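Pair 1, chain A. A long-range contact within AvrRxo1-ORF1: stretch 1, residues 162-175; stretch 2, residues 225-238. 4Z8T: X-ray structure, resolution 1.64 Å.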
# COMPACT_ATOMS: atom_id res chain seq x y z
N ARG A 162 13.16 11.07 15.17
CA ARG A 162 14.29 11.32 14.27
C ARG A 162 15.67 10.91 14.77
O ARG A 162 15.89 10.77 15.98
CB ARG A 162 14.29 12.78 13.83
CG ARG A 162 12.96 13.17 13.24
CD ARG A 162 13.04 14.43 12.42
NE ARG A 162 11.70 14.91 12.11
CZ ARG A 162 11.02 14.57 11.02
NH1 ARG A 162 9.80 15.05 10.84
NH2 ARG A 162 11.56 13.75 10.13
N GLU A 163 16.59 10.72 13.83
CA GLU A 163 17.93 10.28 14.15
C GLU A 163 18.61 11.15 15.19
O GLU A 163 19.18 10.64 16.16
CB GLU A 163 18.81 10.19 12.89
CG GLU A 163 18.44 9.07 11.94
CD GLU A 163 19.47 8.91 10.84
OE1 GLU A 163 19.20 8.13 9.89
OE2 GLU A 163 20.53 9.56 10.92
N TYR A 164 18.53 12.47 15.04
CA TYR A 164 19.23 13.35 15.97
C TYR A 164 18.73 13.19 17.40
O TYR A 164 19.51 13.28 18.35
CB TYR A 164 19.21 14.82 15.53
CG TYR A 164 17.91 15.56 15.73
CD1 TYR A 164 16.94 15.58 14.74
CD2 TYR A 164 17.66 16.28 16.89
CE1 TYR A 164 15.76 16.27 14.91
CE2 TYR A 164 16.48 16.97 17.07
CZ TYR A 164 15.54 16.97 16.07
OH TYR A 164 14.35 17.65 16.22
N GLU A 165 17.44 12.92 17.55
CA GLU A 165 16.86 12.77 18.88
C GLU A 165 17.34 11.46 19.51
O GLU A 165 17.75 11.42 20.67
CB GLU A 165 15.33 12.80 18.79
CG GLU A 165 14.77 14.04 18.11
CD GLU A 165 13.25 14.03 18.02
OE1 GLU A 165 12.68 13.10 17.42
OE2 GLU A 165 12.62 14.98 18.54
N ILE A 166 17.25 10.38 18.73
CA ILE A 166 17.71 9.08 19.15
C ILE A 166 19.21 9.12 19.53
O ILE A 166 19.59 8.61 20.59
CB ILE A 166 17.43 8.02 18.06
CG1 ILE A 166 15.92 7.80 17.94
CG2 ILE A 166 18.14 6.72 18.35
CD1 ILE A 166 15.31 7.17 19.17
N ASP A 167 20.02 9.74 18.68
CA ASP A 167 21.45 9.87 18.96
C ASP A 167 21.71 10.62 20.27
O ASP A 167 22.59 10.25 21.04
CB ASP A 167 22.16 10.63 17.82
CG ASP A 167 22.31 9.81 16.56
OD1 ASP A 167 22.12 8.58 16.61
OD2 ASP A 167 22.64 10.41 15.50
N SER A 168 20.93 11.67 20.50
CA SER A 168 21.09 12.49 21.68
C SER A 168 20.80 11.69 22.94
O SER A 168 21.54 11.79 23.92
CB SER A 168 20.22 13.75 21.62
OG SER A 168 18.86 13.46 21.89
N TYR A 169 19.74 10.87 22.93
CA TYR A 169 19.43 10.09 24.12
C TYR A 169 20.40 8.93 24.35
O TYR A 169 20.71 8.59 25.49
CB TYR A 169 17.95 9.65 24.16
CG TYR A 169 17.07 10.80 24.57
CD1 TYR A 169 17.08 11.28 25.88
CD2 TYR A 169 16.26 11.46 23.64
CE1 TYR A 169 16.31 12.36 26.25
CE2 TYR A 169 15.49 12.54 24.01
CZ TYR A 169 15.51 12.97 25.32
OH TYR A 169 14.74 14.05 25.68
N ILE A 170 20.90 8.34 23.26
CA ILE A 170 21.93 7.31 23.36
C ILE A 170 23.18 7.94 23.98
O ILE A 170 23.80 7.37 24.88
CB ILE A 170 22.25 6.67 21.99
CG1 ILE A 170 21.12 5.73 21.57
CG2 ILE A 170 23.57 5.91 22.04
CD1 ILE A 170 21.25 5.17 20.15
N GLN A 171 23.54 9.12 23.50
CA GLN A 171 24.70 9.83 24.05
C GLN A 171 24.49 10.16 25.52
O GLN A 171 25.39 9.96 26.33
CB GLN A 171 24.97 11.11 23.26
CG GLN A 171 26.25 11.81 23.66
CD GLN A 171 26.57 12.97 22.74
OE1 GLN A 171 25.67 13.67 22.27
NE2 GLN A 171 27.86 13.18 22.48
N LEU A 172 23.30 10.62 25.89
CA LEU A 172 23.01 10.90 27.29
C LEU A 172 23.17 9.64 28.13
O LEU A 172 23.76 9.68 29.20
CB LEU A 172 21.58 11.45 27.44
CG LEU A 172 21.21 12.01 28.82
CD1 LEU A 172 20.28 13.21 28.66
CD2 LEU A 172 20.56 10.96 29.69
N ALA A 173 22.64 8.51 27.65
CA ALA A 173 22.76 7.27 28.38
C ALA A 173 24.22 6.85 28.54
O ALA A 173 24.67 6.52 29.64
CB ALA A 173 21.96 6.18 27.69
N LYS A 174 24.97 6.90 27.44
CA LYS A 174 26.39 6.54 27.47
C LYS A 174 27.17 7.40 28.46
O LYS A 174 27.99 6.89 29.23
CB LYS A 174 26.99 6.66 26.07
CG LYS A 174 26.51 5.60 25.08
CD LYS A 174 27.00 4.21 25.46
CE LYS A 174 26.69 3.18 24.38
NZ LYS A 174 27.15 1.82 24.80
N GLU A 175 26.91 8.70 28.44
CA GLU A 175 27.65 9.63 29.30
C GLU A 175 27.32 9.49 30.78
O GLU A 175 28.12 9.86 31.63
CB GLU A 175 27.43 11.07 28.85
CG GLU A 175 28.07 11.40 27.50
CD GLU A 175 27.75 12.81 27.04
OE1 GLU A 175 26.95 13.50 27.70
OE2 GLU A 175 28.31 13.24 26.00
N MSE A 225 14.14 1.81 11.41
CA MSE A 225 15.20 0.82 11.23
C MSE A 225 16.56 1.37 11.67
O MSE A 225 17.44 0.60 12.09
CB MSE A 225 15.21 0.27 9.81
CG MSE A 225 13.97 -0.55 9.54
SE MSE A 225 13.97 -1.37 7.77
CE MSE A 225 14.83 -3.01 8.25
N TYR A 226 16.72 2.69 11.61
CA TYR A 226 17.94 3.31 12.14
C TYR A 226 18.06 3.06 13.63
O TYR A 226 19.14 2.76 14.15
CB TYR A 226 17.95 4.82 11.87
CG TYR A 226 19.12 5.52 12.51
CD1 TYR A 226 19.05 6.01 13.82
CD2 TYR A 226 20.32 5.68 11.82
CE1 TYR A 226 20.14 6.64 14.41
CE2 TYR A 226 21.39 6.32 12.41
CZ TYR A 226 21.30 6.79 13.69
OH TYR A 226 22.39 7.42 14.27
N VAL A 227 16.94 3.17 14.34
CA VAL A 227 16.95 2.89 15.77
C VAL A 227 17.33 1.43 16.03
O VAL A 227 18.16 1.14 16.88
CB VAL A 227 15.58 3.22 16.42
CG1 VAL A 227 15.63 2.92 17.92
CG2 VAL A 227 15.23 4.67 16.16
N ILE A 228 16.72 0.51 15.29
CA ILE A 228 16.98 -0.90 15.47
C ILE A 228 18.46 -1.19 15.22
O ILE A 228 19.07 -1.95 15.97
CB ILE A 228 16.09 -1.72 14.54
CG1 ILE A 228 14.64 -1.47 14.95
CG2 ILE A 228 16.46 -3.19 14.60
CD1 ILE A 228 13.61 -2.17 14.08
N ASP A 229 19.01 -0.55 14.19
CA ASP A 229 20.43 -0.74 13.84
C ASP A 229 21.34 -0.38 15.00
O ASP A 229 22.38 -1.00 15.19
CB ASP A 229 20.83 0.14 12.63
CG ASP A 229 20.58 -0.53 11.30
OD1 ASP A 229 20.33 -1.75 11.27
OD2 ASP A 229 20.65 0.17 10.28
N ARG A 230 20.97 0.63 15.78
CA ARG A 230 21.81 0.98 16.92
C ARG A 230 21.90 -0.14 17.94
O ARG A 230 22.96 -0.34 18.54
CB ARG A 230 21.33 2.28 17.59
CG ARG A 230 21.21 3.47 16.66
CD ARG A 230 22.55 4.10 16.25
NE ARG A 230 23.39 3.24 15.41
CZ ARG A 230 23.17 2.99 14.11
NH1 ARG A 230 24.02 2.21 13.44
NH2 ARG A 230 22.12 3.49 13.47
N PHE A 231 20.79 -0.87 18.14
CA PHE A 231 20.80 -1.97 19.08
C PHE A 231 21.42 -3.23 18.50
O PHE A 231 22.07 -3.99 19.23
CB PHE A 231 19.38 -2.26 19.60
CG PHE A 231 18.86 -1.17 20.51
CD1 PHE A 231 18.31 -0.03 19.98
CD2 PHE A 231 18.95 -1.30 21.89
CE1 PHE A 231 17.83 0.98 20.81
CE2 PHE A 231 18.48 -0.29 22.73
CZ PHE A 231 17.92 0.85 22.18
N ILE A 232 21.24 -3.45 17.21
CA ILE A 232 21.90 -4.57 16.55
C ILE A 232 23.41 -4.38 16.64
O ILE A 232 24.15 -5.34 16.86
CB ILE A 232 21.47 -4.71 15.08
CG1 ILE A 232 20.00 -5.14 15.01
CG2 ILE A 232 22.34 -5.73 14.35
CD1 ILE A 232 19.45 -5.24 13.60
N ALA A 233 23.87 -3.14 16.48
CA ALA A 233 25.31 -2.87 16.44
C ALA A 233 25.97 -2.93 17.81
O ALA A 233 27.15 -3.30 17.92
CB ALA A 233 25.58 -1.52 15.82
N ASP A 234 25.24 -2.57 18.85
CA ASP A 234 25.85 -2.46 20.18
C ASP A 234 25.01 -3.14 21.24
O ASP A 234 24.11 -2.53 21.81
CB ASP A 234 26.03 -0.98 20.53
CG ASP A 234 26.67 -0.79 21.89
OD1 ASP A 234 27.27 -1.75 22.43
OD2 ASP A 234 26.60 0.34 22.41
N PRO A 235 25.29 -4.43 21.51
CA PRO A 235 24.54 -5.19 22.52
C PRO A 235 24.57 -4.55 23.90
O PRO A 235 23.64 -4.73 24.69
CB PRO A 235 25.27 -6.53 22.56
CG PRO A 235 25.94 -6.64 21.23
CD PRO A 235 26.31 -5.24 20.83
N SER A 236 25.63 -3.80 24.19
CA SER A 236 25.78 -3.20 25.51
C SER A 236 24.87 -1.98 25.68
O SER A 236 24.74 -1.46 26.79
CB SER A 236 27.23 -2.80 25.77
OG SER A 236 27.57 -1.62 25.05
N LEU A 237 24.24 -1.53 24.60
CA LEU A 237 23.43 -0.32 24.66
C LEU A 237 22.21 -0.53 25.55
O LEU A 237 21.83 0.36 26.32
CB LEU A 237 22.97 0.09 23.25
CG LEU A 237 22.05 1.30 23.15
CD1 LEU A 237 22.72 2.53 23.72
CD2 LEU A 237 21.67 1.52 21.68
N GLY A 238 21.63 -1.72 25.44
CA GLY A 238 20.40 -2.04 26.15
C GLY A 238 19.54 -2.96 25.32
O GLY A 238 20.05 -3.77 24.55

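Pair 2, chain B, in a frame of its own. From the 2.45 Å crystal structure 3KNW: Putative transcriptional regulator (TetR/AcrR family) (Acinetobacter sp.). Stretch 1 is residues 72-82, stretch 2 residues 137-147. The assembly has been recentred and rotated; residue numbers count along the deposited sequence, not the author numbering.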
# COMPACT_ATOMS: atom_id res chain seq x y z
N ASP B 72 17.58 -5.08 -12.08
CA ASP B 72 17.44 -3.88 -12.87
C ASP B 72 17.21 -2.64 -11.98
O ASP B 72 17.80 -1.57 -12.24
CB ASP B 72 16.30 -4.04 -13.88
CG ASP B 72 16.67 -4.93 -15.08
OD1 ASP B 72 17.85 -5.42 -15.15
OD2 ASP B 72 15.78 -5.11 -15.96
N TYR B 73 16.36 -2.75 -10.95
CA TYR B 73 16.10 -1.63 -10.03
C TYR B 73 17.43 -1.09 -9.48
O TYR B 73 17.68 0.12 -9.54
CB TYR B 73 15.24 -2.06 -8.85
CG TYR B 73 14.49 -0.95 -8.18
CD1 TYR B 73 13.11 -0.79 -8.37
CD2 TYR B 73 15.12 -0.06 -7.36
CE1 TYR B 73 12.39 0.24 -7.75
CE2 TYR B 73 14.40 0.98 -6.74
CZ TYR B 73 13.04 1.12 -6.95
OH TYR B 73 12.36 2.13 -6.33
N GLN B 74 18.30 -1.97 -8.99
CA GLN B 74 19.54 -1.50 -8.40
C GLN B 74 20.53 -0.90 -9.43
O GLN B 74 21.21 0.09 -9.13
CB GLN B 74 20.19 -2.56 -7.49
CG GLN B 74 20.71 -3.79 -8.19
CD GLN B 74 21.63 -4.61 -7.29
OE1 GLN B 74 22.48 -4.06 -6.57
NE2 GLN B 74 21.45 -5.94 -7.31
N ILE B 75 20.60 -1.47 -10.62
CA ILE B 75 21.32 -0.86 -11.71
C ILE B 75 20.76 0.54 -11.99
O ILE B 75 21.54 1.48 -12.19
CB ILE B 75 21.25 -1.69 -13.01
CG1 ILE B 75 21.93 -3.05 -12.83
CG2 ILE B 75 21.89 -0.96 -14.19
CD1 ILE B 75 21.59 -4.04 -13.95
N ARG B 76 19.43 0.70 -11.98
CA ARG B 76 18.81 2.01 -12.21
C ARG B 76 19.13 2.97 -11.06
O ARG B 76 19.36 4.13 -11.30
CB ARG B 76 17.30 1.91 -12.45
N LEU B 77 19.20 2.47 -9.83
CA LEU B 77 19.68 3.29 -8.69
C LEU B 77 21.16 3.68 -8.75
O LEU B 77 21.55 4.75 -8.30
CB LEU B 77 19.45 2.55 -7.38
CG LEU B 77 18.26 3.04 -6.58
CD1 LEU B 77 18.07 2.24 -5.32
CD2 LEU B 77 18.54 4.47 -6.24
N ASN B 78 22.00 2.79 -9.27
CA ASN B 78 23.42 3.07 -9.42
C ASN B 78 23.63 4.28 -10.33
O ASN B 78 24.44 5.14 -10.01
CB ASN B 78 24.16 1.85 -9.97
CG ASN B 78 24.22 0.69 -8.97
OD1 ASN B 78 23.98 0.87 -7.77
ND2 ASN B 78 24.55 -0.50 -9.47
N GLN B 79 22.85 4.35 -11.42
CA GLN B 79 22.92 5.48 -12.36
C GLN B 79 22.46 6.78 -11.73
O GLN B 79 23.23 7.70 -11.57
CB GLN B 79 22.08 5.21 -13.62
CG GLN B 79 22.24 3.83 -14.23
CD GLN B 79 21.87 3.80 -15.70
OE1 GLN B 79 20.93 3.09 -16.09
NE2 GLN B 79 22.61 4.56 -16.52
N LEU B 80 21.20 6.85 -11.34
CA LEU B 80 20.64 8.02 -10.67
C LEU B 80 21.58 8.61 -9.59
O LEU B 80 21.67 9.84 -9.45
CB LEU B 80 19.27 7.64 -10.05
CG LEU B 80 18.06 8.59 -10.06
CD1 LEU B 80 17.89 9.43 -11.35
CD2 LEU B 80 16.78 7.78 -9.80
N TRP B 81 22.29 7.75 -8.87
CA TRP B 81 23.04 8.16 -7.67
C TRP B 81 24.58 8.24 -7.77
O TRP B 81 25.25 8.60 -6.80
CB TRP B 81 22.67 7.27 -6.49
CG TRP B 81 21.27 7.46 -6.01
CD1 TRP B 81 20.38 8.46 -6.37
CD2 TRP B 81 20.60 6.66 -5.02
NE1 TRP B 81 19.20 8.31 -5.67
CE2 TRP B 81 19.31 7.21 -4.84
CE3 TRP B 81 20.96 5.54 -4.28
CZ2 TRP B 81 18.39 6.67 -3.95
CZ3 TRP B 81 20.05 5.01 -3.39
CH2 TRP B 81 18.78 5.56 -3.25
N THR B 82 25.14 7.93 -8.93
CA THR B 82 26.57 8.19 -9.13
C THR B 82 26.74 9.35 -10.13
O THR B 82 27.22 9.19 -11.26
CB THR B 82 27.38 6.90 -9.46
OG1 THR B 82 26.79 6.22 -10.58
CG2 THR B 82 27.41 5.97 -8.22
N LYS B 137 13.99 -4.55 1.95
CA LYS B 137 14.96 -4.24 3.03
C LYS B 137 16.26 -3.60 2.50
O LYS B 137 16.83 -2.73 3.11
CB LYS B 137 15.33 -5.49 3.83
CG LYS B 137 14.24 -6.11 4.66
CD LYS B 137 13.87 -5.31 5.89
CE LYS B 137 13.45 -6.26 7.07
NZ LYS B 137 12.64 -7.51 6.61
N ARG B 138 16.72 -4.04 1.35
CA ARG B 138 17.90 -3.43 0.78
C ARG B 138 17.71 -1.98 0.32
O ARG B 138 18.60 -1.14 0.52
CB ARG B 138 18.42 -4.27 -0.36
CG ARG B 138 19.37 -5.36 0.09
CD ARG B 138 20.14 -5.83 -1.11
NE ARG B 138 19.37 -6.69 -2.01
CZ ARG B 138 19.61 -6.80 -3.33
NH1 ARG B 138 18.88 -7.64 -4.07
NH2 ARG B 138 20.55 -6.06 -3.94
N LEU B 139 16.56 -1.69 -0.29
CA LEU B 139 16.23 -0.37 -0.72
C LEU B 139 16.15 0.57 0.46
O LEU B 139 16.77 1.61 0.47
CB LEU B 139 14.97 -0.38 -1.54
CG LEU B 139 14.51 0.98 -2.01
CD1 LEU B 139 15.53 1.62 -2.93
CD2 LEU B 139 13.15 0.88 -2.66
N ILE B 140 15.51 0.18 1.52
CA ILE B 140 15.43 1.10 2.67
C ILE B 140 16.87 1.40 3.17
O ILE B 140 17.18 2.51 3.56
CB ILE B 140 14.52 0.53 3.77
CG1 ILE B 140 13.05 0.50 3.26
CG2 ILE B 140 14.64 1.31 5.04
CD1 ILE B 140 12.04 -0.21 4.26
N ALA B 141 17.73 0.41 3.11
CA ALA B 141 19.08 0.51 3.63
C ALA B 141 19.97 1.39 2.71
O ALA B 141 20.75 2.17 3.20
CB ALA B 141 19.70 -0.92 3.84
N ARG B 142 19.83 1.28 1.39
CA ARG B 142 20.44 2.27 0.48
C ARG B 142 19.92 3.68 0.79
O ARG B 142 20.69 4.58 0.90
CB ARG B 142 20.13 1.97 -0.99
CG ARG B 142 20.68 0.69 -1.57
CD ARG B 142 22.13 0.79 -1.82
NE ARG B 142 22.52 1.58 -3.01
CZ ARG B 142 22.38 1.18 -4.28
NH1 ARG B 142 22.80 1.96 -5.27
NH2 ARG B 142 21.79 0.02 -4.57
N MSE B 143 18.62 3.89 0.94
CA MSE B 143 18.16 5.23 1.34
C MSE B 143 18.85 5.66 2.64
O MSE B 143 19.17 6.82 2.83
CB MSE B 143 16.65 5.33 1.51
CG MSE B 143 15.88 5.18 0.20
SE MSE B 143 13.95 5.14 0.47
CE MSE B 143 13.75 3.52 -0.39
N ALA B 144 19.02 4.70 3.53
CA ALA B 144 19.63 4.95 4.83
C ALA B 144 21.05 5.44 4.63
O ALA B 144 21.40 6.45 5.17
CB ALA B 144 19.59 3.69 5.72
N ASP B 145 21.83 4.69 3.84
CA ASP B 145 23.23 5.01 3.54
C ASP B 145 23.29 6.46 3.01
O ASP B 145 24.11 7.28 3.45
CB ASP B 145 23.81 4.03 2.50
CG ASP B 145 23.94 2.56 3.03
OD1 ASP B 145 24.04 2.40 4.29
OD2 ASP B 145 23.94 1.56 2.23
N LEU B 146 22.36 6.78 2.11
CA LEU B 146 22.31 8.07 1.45
C LEU B 146 21.85 9.17 2.43
O LEU B 146 22.40 10.25 2.47
CB LEU B 146 21.41 7.91 0.22
CG LEU B 146 21.42 8.92 -0.89
CD1 LEU B 146 22.84 9.09 -1.53
CD2 LEU B 146 20.38 8.54 -1.88
N ILE B 147 20.91 8.90 3.32
CA ILE B 147 20.57 9.95 4.29
C ILE B 147 21.79 10.25 5.18
O ILE B 147 21.98 11.39 5.67
CB ILE B 147 19.32 9.60 5.07
CG1 ILE B 147 18.11 9.61 4.13
CG2 ILE B 147 19.07 10.59 6.21
CD1 ILE B 147 16.88 8.86 4.65

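The sharpest difference lies at one matched arginine. Arg A230 in pair 1 and Arg B142 in pair 2 occupy the same backbone position, with CA atoms 0.3 Å apart after superposition. Their side-chain centres are 3.2 Å apart. Arg B142 is a knob that sits among Gln B74, Leu B77, Asn B78 and Trp B81, and the other stretch covers 99 Å² of it. Arg A230 has only 24 Å² covered, and its closest approach is CB to Ile A170 CD1 at 3.9 Å. Both are m at chi1 and chi2. They part at chi3, which is p in Arg A230 and m in Arg B142.

The shared geometry is a pair of helices running in nearly the same direction. The angle between them is 27° in pair 1 and 10° in pair 2. The axes come within 10.5 Å and 12.0 Å. Fourteen central residues superpose with an RMSD of 0.9 Å. The buried areas are similar, 491 and 468 Å².

Tyr A226 matches Arg B138. Tyr A226 has the largest covered area in pair 1, 96 Å². Its OH donates a hydrogen bond to Asp A167 OD1 at 2.6 Å. One ring face is covered by Glu A163, whose CG lies 3.6 Å from the centroid of the Tyr A226 ring in a CH-pi contact. Arg B138 meets the residue matching Asp A167, Gln B74, but without a hydrogen bond: Arg B138 NH2 and Gln B74 NE2 are 3.5 Å apart and both are donors.

The cross-helix hydrogen bond of pair 2 comes from the arginine knob. Arg B142 NH1 donates to Asn B78 OD1 at 3.0 Å. Asn B78 matches Gln A171, which does not touch the second stretch of pair 1. Leu B77 CD1 lies over one face of the Arg B142 guanidinium, so the knob packs against apolar carbon as well as bonding.

Ile A170 and Leu B77 match and both point toward the other stretch. Val A227 and Leu B139 also match. Leu B77 CD1 meets Leu B139 CD1 at 3.5 Å. In pair 1 the valine is met by a different residue: Ile A166 CG1 lies 3.7 Å from Val A227 CG2. Ile A170 CG2 also packs on Leu A237 CD1 at 3.9 Å.

Asp A234 and Leu B146 match, and here charge replaces apolar packing. Asp A234 is the first residue to leave helical geometry. Its OD2 forms a salt bridge with Lys A174 NZ at 2.9 Å, and its OD1 accepts a hydrogen bond from Ser A236 OG at 2.6 Å. The helix of Leu B146 continues. Leu B146 CD2 sits over the face of Trp B81, 3.4 Å from the centroid of the six-membered ring. Trp B81 has 93 Å² covered, and its edge faces Arg B142 CB.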